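Local atomic coordinates of endoribonuclease YbeY (Aquifex aeolicus, PDB entry 1OZ9), a protein that probably acts as a zinc-dependent, single-strand-specific endoribonuclease in maturation of the 16S rRNA 3' end and in quality control of the 70S ribosome. Residues A[128-131]-A[132-136]. Residues are numbered along the deposited sequence; the frame is centred on the assembly and turned at random.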
# COMPACT_ATOMS: atom_id res chain seq x y z
N GLY A 128 2.91 18.55 2.24
CA GLY A 128 2.44 19.50 1.26
C GLY A 128 3.65 19.91 0.43
O GLY A 128 4.62 19.15 0.34
N GLY A 129 3.58 21.08 -0.19
CA GLY A 129 4.66 21.62 -0.99
C GLY A 129 5.32 20.66 -1.95
O GLY A 129 4.65 19.86 -2.61
N GLU A 130 6.64 20.75 -2.04
CA GLU A 130 7.44 19.88 -2.91
C GLU A 130 7.25 18.39 -2.67
O GLU A 130 7.23 17.56 -3.60
CB GLU A 130 8.92 20.17 -2.72
CG GLU A 130 9.81 19.35 -3.63
CD GLU A 130 9.87 19.93 -5.03
OE1 GLU A 130 9.37 21.07 -5.24
OE2 GLU A 130 10.43 19.24 -5.92
N GLU A 131 7.16 18.01 -1.41
CA GLU A 131 7.04 16.58 -1.15
C GLU A 131 5.74 15.99 -1.71
O GLU A 131 5.74 14.91 -2.30
CB GLU A 131 7.20 16.34 0.33
CG GLU A 131 8.56 16.81 0.82
CD GLU A 131 8.72 16.66 2.31
OE1 GLU A 131 8.40 15.56 2.84
OE2 GLU A 131 9.17 17.65 2.93
N GLU A 132 4.64 16.71 -1.55
CA GLU A 132 3.35 16.23 -2.06
C GLU A 132 3.50 16.11 -3.57
O GLU A 132 3.10 15.12 -4.16
CB GLU A 132 2.23 17.22 -1.71
CG GLU A 132 0.85 16.91 -2.28
CD GLU A 132 -0.12 18.05 -2.00
OE1 GLU A 132 0.28 19.23 -2.11
OE2 GLU A 132 -1.27 17.78 -1.65
N LYS A 133 4.12 17.12 -4.17
CA LYS A 133 4.34 17.12 -5.61
C LYS A 133 5.05 15.85 -6.04
O LYS A 133 4.57 15.14 -6.90
CB LYS A 133 5.17 18.31 -6.05
CG LYS A 133 5.71 18.21 -7.47
CD LYS A 133 6.15 19.60 -7.98
CE LYS A 133 7.17 19.48 -9.11
NZ LYS A 133 7.77 20.80 -9.40
N LYS A 134 6.18 15.56 -5.42
CA LYS A 134 6.91 14.35 -5.80
C LYS A 134 6.16 13.09 -5.47
O LYS A 134 6.28 12.10 -6.18
CB LYS A 134 8.30 14.31 -5.17
CG LYS A 134 9.18 15.52 -5.49
CD LYS A 134 9.46 15.67 -6.99
CE LYS A 134 10.24 14.48 -7.55
NZ LYS A 134 11.04 14.93 -8.75
N PHE A 135 5.39 13.10 -4.38
CA PHE A 135 4.63 11.91 -4.01
C PHE A 135 3.60 11.60 -5.09
O PHE A 135 3.49 10.47 -5.57
CB PHE A 135 3.90 12.13 -2.67
CG PHE A 135 3.17 10.90 -2.18
CD1 PHE A 135 3.68 10.14 -1.12
CD2 PHE A 135 1.99 10.50 -2.76
CE1 PHE A 135 3.01 9.02 -0.65
CE2 PHE A 135 1.33 9.34 -2.31
CZ PHE A 135 1.84 8.61 -1.27
N ARG A 136 2.83 12.62 -5.44
CA ARG A 136 1.77 12.46 -6.43
C ARG A 136 2.30 12.13 -7.81
O ARG A 136 1.75 11.27 -8.45
CB ARG A 136 0.89 13.71 -6.49
CG ARG A 136 0.02 13.91 -5.24
CD ARG A 136 -0.83 12.71 -4.77
NE ARG A 136 -1.72 13.13 -3.69
CZ ARG A 136 -2.35 12.31 -2.84
NH1 ARG A 136 -2.21 11.00 -2.93
NH2 ARG A 136 -3.15 12.83 -1.89
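Glu-130 and Lys-134, one helical turn apart, run side by side on the outer surface of the first turns of helix 129-147. The glutamate chain has CG anti to the backbone N (chi1 -178°) and then bends at chi2, which lays OE2 alongside the lysine's methylenes, 3.9 Å from CD of Lys-134. Lys-134 is itself folded at chi2 and chi3, its CG resting 3.4 Å from the Glu-130 carbonyl O. The neighbouring Lys-133 has an extended chain; its NZ lies 4.5 Å from OE1 of Glu-130, near but beyond a salt bridge, so any attraction is probably loose.

Four i to i+4 backbone bonds wind the turns. Lys-134 N reaches Glu-130 O at 2.9 Å, and Phe-135 N reaches Glu-131 O at 2.8 Å. The first of the series, Glu-132 N to Gly-128 O (3.1 Å), meets its carbonyl from above the plane, 56° out of it, as the chain swings in from the loop. Glycine suits this entry, since Gly-128 and Gly-129 both have positive phi. Glu-130, Glu-131 and Glu-132 suit a helix N-terminus, whose dipole would favour negative charge; Glu-131 also forms a salt bridge with Lys-127.

Phe-135, with CG anti to the backbone N (chi1 -176°), turns its flat apolar ring to the buried side, edge-to-face with His-119 and His-125 and also against His-115, the three predicted zinc ligands, without offering them a polar group. Phe-135, with Glu-132 and Arg-136 beside it, packs the helix start against helix 105-120 and the loop carrying His-125.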